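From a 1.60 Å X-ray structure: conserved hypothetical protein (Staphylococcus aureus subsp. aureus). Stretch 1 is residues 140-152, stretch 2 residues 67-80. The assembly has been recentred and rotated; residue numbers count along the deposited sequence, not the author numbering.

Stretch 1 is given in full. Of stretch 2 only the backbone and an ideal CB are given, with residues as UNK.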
ATOM      1  N   VAL A 140      -5.955  -6.902  10.317  1.00 11.84           N
ATOM      2  CA  VAL A 140      -5.279  -6.618  11.605  1.00 11.39           C
ATOM      3  C   VAL A 140      -6.300  -6.374  12.705  1.00 11.09           C
ATOM      4  O   VAL A 140      -6.156  -6.889  13.824  1.00 11.46           O
ATOM      5  CB  VAL A 140      -4.287  -5.437  11.489  1.00 11.37           C
ATOM      6  CG1 VAL A 140      -3.636  -5.168  12.824  1.00 12.88           C
ATOM      7  CG2 VAL A 140      -3.248  -5.746  10.449  1.00 12.68           C
ATOM      8  N   ASN A 141      -7.378  -5.672  12.371  1.00 12.08           N
ATOM      9  CA  ASN A 141      -8.458  -5.520  13.324  1.00 12.54           C
ATOM     10  C   ASN A 141      -9.081  -6.848  13.738  1.00 12.60           C
ATOM     11  O   ASN A 141      -9.430  -7.001  14.905  1.00 13.30           O
ATOM     12  CB  ASN A 141      -9.491  -4.531  12.814  1.00 12.15           C
ATOM     13  CG  ASN A 141      -9.065  -3.079  13.055  1.00 12.37           C
ATOM     14  OD1 ASN A 141      -8.923  -2.259  12.117  1.00 14.84           O
ATOM     15  ND2 ASN A 141      -8.858  -2.752  14.314  1.00 10.70           N
ATOM     16  N   SER A 142      -9.181  -7.815  12.817  1.00 12.06           N
ATOM     17  CA  SER A 142      -9.763  -9.128  13.181  1.00 11.87           C
ATOM     18  C   SER A 142      -8.834  -9.942  14.106  1.00 12.17           C
ATOM     19  O   SER A 142      -9.307 -10.746  14.929  1.00 13.25           O
ATOM     20  CB  SER A 142     -10.181  -9.928  11.944  1.00 12.57           C
ATOM     21  OG  SER A 142      -9.044 -10.298  11.214  1.00 12.92           O
ATOM     22  N   GLU A 143      -7.528  -9.671  14.020  1.00 11.65           N
ATOM     23  CA  GLU A 143      -6.556 -10.241  14.974  1.00 12.89           C
ATOM     24  C   GLU A 143      -6.813  -9.620  16.344  1.00 12.46           C
ATOM     25  O   GLU A 143      -6.938 -10.333  17.349  1.00 12.78           O
ATOM     26  CB  GLU A 143      -5.117  -9.992  14.511  1.00 12.79           C
ATOM     27  CG  GLU A 143      -4.749 -10.886  13.296  1.00 12.96           C
ATOM     28  CD  GLU A 143      -3.448 -10.546  12.579  1.00 17.45           C
ATOM     29  OE1 GLU A 143      -2.918  -9.439  12.737  1.00 18.11           O
ATOM     30  OE2 GLU A 143      -2.985 -11.408  11.783  1.00 23.54           O
ATOM     31  N   LYS A 144      -6.903  -8.289  16.365  1.00 11.54           N
ATOM     32  CA  LYS A 144      -7.214  -7.572  17.591  1.00 12.31           C
ATOM     33  C   LYS A 144      -8.489  -8.111  18.278  1.00 11.60           C
ATOM     34  O   LYS A 144      -8.523  -8.309  19.490  1.00 13.08           O
ATOM     35  CB  LYS A 144      -7.257  -6.064  17.369  1.00 11.90           C
ATOM     36  CG  LYS A 144      -7.475  -5.287  18.701  1.00 12.36           C
ATOM     37  CD  LYS A 144      -7.436  -3.755  18.543  1.00 12.04           C
ATOM     38  CE  LYS A 144      -7.908  -3.039  19.824  1.00 14.61           C
ATOM     39  NZ  LYS A 144      -7.858  -1.559  19.605  1.00 13.48           N
ATOM     40  N   THR A 145      -9.531  -8.371  17.491  1.00 12.55           N
ATOM     41  CA  THR A 145     -10.776  -8.929  18.018  1.00 12.99           C
ATOM     42  C   THR A 145     -10.536 -10.283  18.718  1.00 12.68           C
ATOM     43  O   THR A 145     -11.058 -10.530  19.802  1.00 14.18           O
ATOM     44  CB  THR A 145     -11.782  -9.049  16.877  1.00 13.17           C
ATOM     45  OG1 THR A 145     -12.120  -7.730  16.449  1.00 15.49           O
ATOM     46  CG2 THR A 145     -13.035  -9.772  17.305  1.00 14.56           C
ATOM     47  N   LEU A 146      -9.725 -11.138  18.104  1.00 13.14           N
ATOM     48  CA  LEU A 146      -9.383 -12.400  18.770  1.00 13.08           C
ATOM     49  C   LEU A 146      -8.624 -12.124  20.071  1.00 11.95           C
ATOM     50  O   LEU A 146      -8.920 -12.745  21.092  1.00 12.77           O
ATOM     51  CB  LEU A 146      -8.583 -13.303  17.850  1.00 13.17           C
ATOM     52  CG  LEU A 146      -7.939 -14.555  18.470  1.00 13.48           C
ATOM     53  CD1 LEU A 146      -9.001 -15.432  19.165  1.00 14.73           C
ATOM     54  CD2 LEU A 146      -7.155 -15.357  17.445  1.00 14.82           C
ATOM     55  N   PHE A 147      -7.660 -11.212  20.040  1.00 11.86           N
ATOM     56  CA  PHE A 147      -6.869 -10.989  21.259  1.00 11.80           C
ATOM     57  C   PHE A 147      -7.688 -10.403  22.399  1.00 12.58           C
ATOM     58  O   PHE A 147      -7.478 -10.789  23.568  1.00 12.98           O
ATOM     59  CB  PHE A 147      -5.609 -10.154  20.969  1.00 12.43           C
ATOM     60  CG  PHE A 147      -4.756 -10.706  19.859  1.00 12.54           C
ATOM     61  CD1 PHE A 147      -4.573 -12.077  19.709  1.00 14.80           C
ATOM     62  CD2 PHE A 147      -4.161  -9.845  18.940  1.00 13.48           C
ATOM     63  CE1 PHE A 147      -3.791 -12.610  18.653  1.00 13.19           C
ATOM     64  CE2 PHE A 147      -3.386 -10.359  17.877  1.00 12.35           C
ATOM     65  CZ  PHE A 147      -3.191 -11.750  17.751  1.00 13.70           C
ATOM     66  N   LYS A 148      -8.626  -9.511  22.081  1.00 12.15           N
ATOM     67  CA  LYS A 148      -9.534  -8.978  23.098  1.00 13.01           C
ATOM     68  C   LYS A 148     -10.374 -10.089  23.723  1.00 13.76           C
ATOM     69  O   LYS A 148     -10.624 -10.093  24.938  1.00 13.67           O
ATOM     70  CB  LYS A 148     -10.436  -7.913  22.514  1.00 12.29           C
ATOM     71  CG  LYS A 148      -9.734  -6.580  22.306  1.00 13.66           C
ATOM     72  CD  LYS A 148     -10.718  -5.452  21.853  1.00 14.16           C
ATOM     73  CE  LYS A 148     -11.876  -5.178  22.839  1.00 16.68           C
ATOM     74  NZ  LYS A 148     -12.796  -4.142  22.293  1.00 18.36           N
ATOM     75  N   TYR A 149     -10.799 -11.042  22.893  1.00 13.73           N
ATOM     76  CA  TYR A 149     -11.555 -12.180  23.397  1.00 14.84           C
ATOM     77  C   TYR A 149     -10.723 -12.996  24.395  1.00 14.78           C
ATOM     78  O   TYR A 149     -11.213 -13.446  25.424  1.00 15.79           O
ATOM     79  CB  TYR A 149     -12.062 -13.014  22.218  1.00 15.90           C
ATOM     80  CG  TYR A 149     -12.700 -14.331  22.605  1.00 16.29           C
ATOM     81  CD1 TYR A 149     -13.936 -14.376  23.245  1.00 18.45           C
ATOM     82  CD2 TYR A 149     -12.067 -15.529  22.310  1.00 17.67           C
ATOM     83  CE1 TYR A 149     -14.510 -15.587  23.594  1.00 18.62           C
ATOM     84  CE2 TYR A 149     -12.648 -16.761  22.649  1.00 19.75           C
ATOM     85  CZ  TYR A 149     -13.873 -16.773  23.295  1.00 19.49           C
ATOM     86  OH  TYR A 149     -14.472 -17.969  23.655  1.00 20.81           O
ATOM     87  N   LEU A 150      -9.433 -13.135  24.123  1.00 13.35           N
ATOM     88  CA  LEU A 150      -8.560 -13.827  25.086  1.00 13.66           C
ATOM     89  C   LEU A 150      -8.344 -13.065  26.399  1.00 15.90           C
ATOM     90  O   LEU A 150      -7.935 -13.689  27.396  1.00 15.95           O
ATOM     91  CB  LEU A 150      -7.170 -14.074  24.471  1.00 13.35           C
ATOM     92  CG  LEU A 150      -7.103 -14.851  23.148  1.00 13.52           C
ATOM     93  CD1 LEU A 150      -5.687 -14.917  22.647  1.00 12.83           C
ATOM     94  CD2 LEU A 150      -7.663 -16.257  23.310  1.00 16.26           C
ATOM     95  N   ASN A 151      -8.545 -11.738  26.386  1.00 17.14           N
ATOM     96  CA  ASN A 151      -8.267 -10.820  27.536  1.00 19.69           C
ATOM     97  C   ASN A 151      -9.450 -10.685  28.502  1.00 21.48           C
ATOM     98  O   ASN A 151      -9.516  -9.758  29.346  1.00 23.71           O
ATOM     99  CB  ASN A 151      -7.859  -9.421  27.025  1.00 19.36           C
ATOM    100  CG  ASN A 151      -7.195  -8.556  28.100  1.00 20.63           C
ATOM    101  OD1 ASN A 151      -6.387  -9.044  28.913  1.00 23.41           O
ATOM    102  ND2 ASN A 151      -7.521  -7.271  28.109  1.00 23.40           N
ATOM    103  N   GLN A 152     -10.412 -11.583  28.361  1.00 22.14           N
ATOM    104  CA  GLN A 152     -11.484 -11.682  29.343  1.00 22.78           C
ATOM    105  C   GLN A 152     -11.545 -13.089  29.877  1.00 21.95           C
ATOM    106  O   GLN A 152     -11.012 -14.011  29.276  1.00 21.67           O
ATOM    107  CB  GLN A 152     -12.837 -11.317  28.738  1.00 23.59           C
ATOM    108  CG  GLN A 152     -12.950 -11.506  27.224  1.00 28.22           C
ATOM    109  CD  GLN A 152     -13.682 -12.772  26.790  1.00 32.02           C
ATOM    110  OE1 GLN A 152     -13.383 -13.901  27.225  1.00 31.81           O
ATOM    111  NE2 GLN A 152     -14.629 -12.589  25.873  1.00 35.20           N
ATOM    112  N   UNK A  67       1.230 -11.608  27.504  1.00 10.98           N
ATOM    113  CA  UNK A  67       1.323 -11.878  26.057  1.00 11.19           C
ATOM    114  C   UNK A  67       0.043 -11.395  25.370  1.00 11.25           C
ATOM    115  O   UNK A  67       0.089 -10.764  24.308  1.00 10.40           O
ATOM    116  CB  UNK A  67       1.546 -13.368  25.789  1.00 11.19           C
ATOM    117  N   UNK A  68      -1.099 -11.672  25.991  1.00 11.25           N
ATOM    118  CA  UNK A  68      -2.374 -11.253  25.381  1.00 11.48           C
ATOM    119  C   UNK A  68      -2.429  -9.726  25.287  1.00 11.30           C
ATOM    120  O   UNK A  68      -2.758  -9.159  24.242  1.00 11.82           O
ATOM    121  CB  UNK A  68      -3.562 -11.779  26.189  1.00 11.48           C
ATOM    122  N   UNK A  69      -2.074  -9.052  26.378  1.00 10.98           N
ATOM    123  CA  UNK A  69      -2.095  -7.576  26.348  1.00 11.83           C
ATOM    124  C   UNK A  69      -1.081  -7.014  25.343  1.00 10.78           C
ATOM    125  O   UNK A  69      -1.340  -6.032  24.615  1.00 11.51           O
ATOM    126  CB  UNK A  69      -1.803  -7.016  27.742  1.00 11.83           C
ATOM    127  N   UNK A  70       0.055  -7.678  25.241  1.00 10.51           N
ATOM    128  CA  UNK A  70       1.066  -7.268  24.270  1.00 10.49           C
ATOM    129  C   UNK A  70       0.617  -7.491  22.822  1.00  9.97           C
ATOM    130  O   UNK A  70       0.979  -6.710  21.896  1.00 10.81           O
ATOM    131  CB  UNK A  70       2.368  -8.029  24.528  1.00 10.49           C
ATOM    132  N   UNK A  71      -0.150  -8.555  22.609  1.00 10.67           N
ATOM    133  CA  UNK A  71      -0.699  -8.827  21.278  1.00 10.28           C
ATOM    134  C   UNK A  71      -1.717  -7.772  20.850  1.00 10.77           C
ATOM    135  O   UNK A  71      -1.735  -7.362  19.694  1.00 11.13           O
ATOM    136  CB  UNK A  71      -1.350 -10.211  21.252  1.00 10.28           C
ATOM    137  N   UNK A  72      -2.511  -7.283  21.806  1.00 10.35           N
ATOM    138  CA  UNK A  72      -3.479  -6.217  21.524  1.00 11.20           C
ATOM    139  C   UNK A  72      -2.715  -4.962  21.151  1.00 11.21           C
ATOM    140  O   UNK A  72      -2.983  -4.363  20.111  1.00 11.59           O
ATOM    141  CB  UNK A  72      -4.396  -5.960  22.721  1.00 11.20           C
ATOM    142  N   UNK A  73      -1.721  -4.613  21.975  1.00 11.23           N
ATOM    143  CA  UNK A  73      -0.911  -3.411  21.728  1.00 12.93           C
ATOM    144  C   UNK A  73      -0.239  -3.501  20.365  1.00 11.40           C
ATOM    145  O   UNK A  73      -0.185  -2.519  19.611  1.00 12.21           O
ATOM    146  CB  UNK A  73       0.140  -3.228  22.824  1.00 12.93           C
ATOM    147  N   UNK A  74       0.274  -4.690  20.057  1.00 10.87           N
ATOM    148  CA  UNK A  74       0.986  -4.907  18.802  1.00 11.42           C
ATOM    149  C   UNK A  74       0.079  -4.716  17.563  1.00 10.55           C
ATOM    150  O   UNK A  74       0.506  -4.157  16.530  1.00 11.70           O
ATOM    151  CB  UNK A  74       1.586  -6.314  18.794  1.00 11.42           C
ATOM    152  N   UNK A  75      -1.174  -5.153  17.678  1.00 10.62           N
ATOM    153  CA  UNK A  75      -2.135  -4.907  16.587  1.00 10.85           C
ATOM    154  C   UNK A  75      -2.380  -3.401  16.447  1.00 11.70           C
ATOM    155  O   UNK A  75      -2.338  -2.862  15.325  1.00 12.15           O
ATOM    156  CB  UNK A  75      -3.453  -5.640  16.845  1.00 10.85           C
ATOM    157  N   UNK A  76      -2.594  -2.706  17.570  1.00 11.09           N
ATOM    158  CA  UNK A  76      -2.696  -1.226  17.537  1.00 10.88           C
ATOM    159  C   UNK A  76      -1.465  -0.585  16.897  1.00 11.05           C
ATOM    160  O   UNK A  76      -1.582   0.361  16.108  1.00 11.93           O
ATOM    161  CB  UNK A  76      -2.878  -0.675  18.953  1.00 10.88           C
ATOM    162  N   UNK A  77      -0.292  -1.114  17.228  1.00 11.66           N
ATOM    163  CA  UNK A  77       0.955  -0.522  16.774  1.00 12.34           C
ATOM    164  C   UNK A  77       1.089  -0.679  15.268  1.00 12.48           C
ATOM    165  O   UNK A  77       1.547   0.224  14.573  1.00 12.68           O
ATOM    166  CB  UNK A  77       2.149  -1.158  17.489  1.00 12.34           C
ATOM    167  N   UNK A  78       0.684  -1.834  14.762  1.00 12.17           N
ATOM    168  CA  UNK A  78       0.761  -2.067  13.320  1.00 11.75           C
ATOM    169  C   UNK A  78      -0.214  -1.171  12.577  1.00 11.71           C
ATOM    170  O   UNK A  78       0.134  -0.545  11.580  1.00 12.64           O
ATOM    171  CB  UNK A  78       0.478  -3.535  12.995  1.00 11.75           C
ATOM    172  N   UNK A  79      -1.441  -1.061  13.088  1.00 10.99           N
ATOM    173  CA  UNK A  79      -2.387  -0.138  12.476  1.00 11.47           C
ATOM    174  C   UNK A  79      -1.917   1.317  12.517  1.00 12.02           C
ATOM    175  O   UNK A  79      -2.097   2.076  11.538  1.00 11.76           O
ATOM    176  CB  UNK A  79      -3.744  -0.257  13.173  1.00 11.47           C
ATOM    177  N   UNK A  80      -1.312   1.721  13.623  1.00 11.18           N
ATOM    178  CA  UNK A  80      -0.848   3.100  13.758  1.00 12.69           C
ATOM    179  C   UNK A  80       0.270   3.356  12.735  1.00 12.01           C
ATOM    180  O   UNK A  80       0.265   4.374  12.008  1.00 12.95           O
ATOM    181  CB  UNK A  80      -0.359   3.374  15.182  1.00 12.69           C
TER

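Positions 67–80 form a continuous helix running nearly antiparallel to helix 140–150, the axes 8.9 Å apart at closest approach and 157° between their directions. Helical backbone angles make proline and glycine less likely throughout.

Position 67 has nothing of stretch 1 within 5.5 Å of its ideal CB, so stretch 1 does not restrict the choice; it is A67. At 68 CA-to-CB points sideways. The ideal CB of position 68 is 4.6 Å from L150 CB, and a short branched or medium apolar residue would fit. In V68 both methyls lie near L150 CB, CG2 at 3.9 Å and CG1 at 4.0 Å, and CG1 also reaches N151 CB at 3.7 Å.

Position 69 points away, yet its ideal CB is 5.1 Å from the acceptor N151 OD1; a long, flexible donor could return to it. K69 does so, NZ donating to N151 OD1 at 2.9 Å. Position 70 is out of reach and could well be polar: D70.

At 71 CA-to-CB points toward stretch 1, with the ideal CB 3.7 Å from F147 CD2. Several apolar residues could meet the ring. In L71, CB sits over one face, 3.7 Å from the F147 ring centroid, a CH-pi contact, and L71 CD1 reaches F147 CE1 at 4.1 Å. Position 72 points sideways, near F147 CB and the aliphatic parts of K144 and K148; an elongated apolar chain suits it. I72 places CG1 3.6 Å from F147 CB and CD1 4.0 Å from N151 CB.

Positions 73, pointing away, and 74, sideways, meet nothing of stretch 1, so many side chains would do. They are K73, salt-bridged to 77, and N74, whose OD1 accepts from the side chain of 78.

At 75 CA-to-CB points toward stretch 1, the ideal CB 3.9 Å from K144 CB and 4.1 Å from V140 CG1. A small residue suits such close packing: A75. At 76 the sideways CB is 5.1 Å from K144 NZ, inviting an acid or another acceptor. D76 OD1 forms a salt bridge with K144 NZ at 2.8 Å, and a water joins D76 OD2 to the same amine.

Position 77, out of reach, could be polar: D77, its OD2 3.1 Å from K73 NZ. At 78 CB points toward V140, with the carboxylate of E143 beyond; a long cation combines aliphatic reach with charge. R78 NH1 and NH2 both donate to E143 OE1, at 3.0 and 2.9 Å, while V140 CG1 lies over one face of the guanidinium.

Position 79 also points toward stretch 1; its ideal CB is 4.9 Å from V140 CG1, favouring a medium or large apolar residue. L79 CG packs 3.7 Å from V140 CG1. Position 80, out of reach, is equally free: K80.

Stretch 2, residues 67-80: AVKDLIKNADDRLK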
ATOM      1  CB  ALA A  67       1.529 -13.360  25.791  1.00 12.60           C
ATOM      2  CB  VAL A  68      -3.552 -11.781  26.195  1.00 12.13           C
ATOM      3  CG1 VAL A  68      -4.834 -11.117  25.756  1.00 12.77           C
ATOM      4  CG2 VAL A  68      -3.641 -13.283  26.043  1.00 12.91           C
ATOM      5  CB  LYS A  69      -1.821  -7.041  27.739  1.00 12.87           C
ATOM      6  CG  LYS A  69      -2.962  -7.418  28.687  1.00 17.01           C
ATOM      7  CD  LYS A  69      -2.641  -7.072  30.137  1.00 22.94           C
ATOM      8  CE  LYS A  69      -3.665  -7.671  31.076  1.00 26.38           C
ATOM      9  NZ  LYS A  69      -5.038  -7.176  30.754  1.00 28.19           N
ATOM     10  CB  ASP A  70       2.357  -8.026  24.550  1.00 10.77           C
ATOM     11  CG  ASP A  70       3.090  -7.481  25.767  1.00 12.63           C
ATOM     12  OD1 ASP A  70       2.714  -6.416  26.325  1.00 17.21           O
ATOM     13  OD2 ASP A  70       4.092  -8.121  26.146  1.00 16.32           O
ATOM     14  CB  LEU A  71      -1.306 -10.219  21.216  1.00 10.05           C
ATOM     15  CG  LEU A  71      -0.250 -11.323  21.133  1.00  8.79           C
ATOM     16  CD1 LEU A  71      -0.883 -12.661  21.523  1.00 13.39           C
ATOM     17  CD2 LEU A  71       0.391 -11.372  19.725  1.00 11.66           C
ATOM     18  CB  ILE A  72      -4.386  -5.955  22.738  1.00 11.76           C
ATOM     19  CG1 ILE A  72      -5.281  -7.173  22.973  1.00 12.30           C
ATOM     20  CG2 ILE A  72      -5.224  -4.668  22.535  1.00 13.16           C
ATOM     21  CD1 ILE A  72      -6.073  -7.130  24.285  1.00 13.20           C
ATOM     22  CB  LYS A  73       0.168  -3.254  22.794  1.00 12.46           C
ATOM     23  CG  LYS A  73       0.990  -1.955  22.668  1.00 14.05           C
ATOM     24  CD  LYS A  73       1.919  -1.730  23.841  1.00 17.32           C
ATOM     25  CE  LYS A  73       2.794  -0.498  23.632  1.00 20.92           C
ATOM     26  NZ  LYS A  73       3.779  -0.667  22.533  1.00 25.61           N
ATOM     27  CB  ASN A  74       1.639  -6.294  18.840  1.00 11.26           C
ATOM     28  CG  ASN A  74       2.326  -6.647  17.537  1.00 11.42           C
ATOM     29  OD1 ASN A  74       1.712  -7.126  16.583  1.00 11.95           O
ATOM     30  ND2 ASN A  74       3.636  -6.417  17.498  1.00 13.55           N
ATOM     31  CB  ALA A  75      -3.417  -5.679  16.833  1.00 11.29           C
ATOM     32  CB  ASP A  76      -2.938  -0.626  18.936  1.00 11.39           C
ATOM     33  CG  ASP A  76      -4.284  -0.971  19.485  1.00 14.34           C
ATOM     34  OD1 ASP A  76      -5.235  -1.201  18.709  1.00 13.46           O
ATOM     35  OD2 ASP A  76      -4.402  -0.992  20.733  1.00 16.74           O
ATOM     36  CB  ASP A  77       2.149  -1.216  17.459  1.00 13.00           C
ATOM     37  CG  ASP A  77       2.311  -0.821  18.906  1.00 15.32           C
ATOM     38  OD1 ASP A  77       1.662   0.140  19.359  1.00 17.25           O
ATOM     39  OD2 ASP A  77       3.098  -1.531  19.589  1.00 19.44           O
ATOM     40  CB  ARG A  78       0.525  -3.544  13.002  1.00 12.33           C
ATOM     41  CG  ARG A  78       1.728  -4.401  13.402  1.00 11.38           C
ATOM     42  CD  ARG A  78       1.493  -5.895  13.119  1.00 11.98           C
ATOM     43  NE  ARG A  78       0.508  -6.515  14.011  1.00 11.40           N
ATOM     44  CZ  ARG A  78      -0.485  -7.303  13.607  1.00 14.40           C
ATOM     45  NH1 ARG A  78      -0.651  -7.592  12.320  1.00 13.26           N
ATOM     46  NH2 ARG A  78      -1.309  -7.823  14.514  1.00 13.50           N
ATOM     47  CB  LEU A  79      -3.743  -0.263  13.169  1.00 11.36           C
ATOM     48  CG  LEU A  79      -4.482  -1.564  12.898  1.00  9.99           C
ATOM     49  CD1 LEU A  79      -5.615  -1.784  13.908  1.00 13.70           C
ATOM     50  CD2 LEU A  79      -5.025  -1.627  11.427  1.00 12.13           C
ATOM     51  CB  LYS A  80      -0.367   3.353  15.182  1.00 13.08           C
ATOM     52  CG  LYS A  80       0.119   4.780  15.457  1.00 16.75           C
ATOM     53  CD  LYS A  80      -0.958   5.820  15.139  1.00 18.45           C
ATOM     54  CE  LYS A  80      -2.166   5.655  16.064  1.00 21.12           C
ATOM     55  NZ  LYS A  80      -3.298   6.607  15.771  1.00 24.80           N
TER
HETATM   56  O   HOH W   1      -6.481  -1.195  22.468  1.00 21.72           O
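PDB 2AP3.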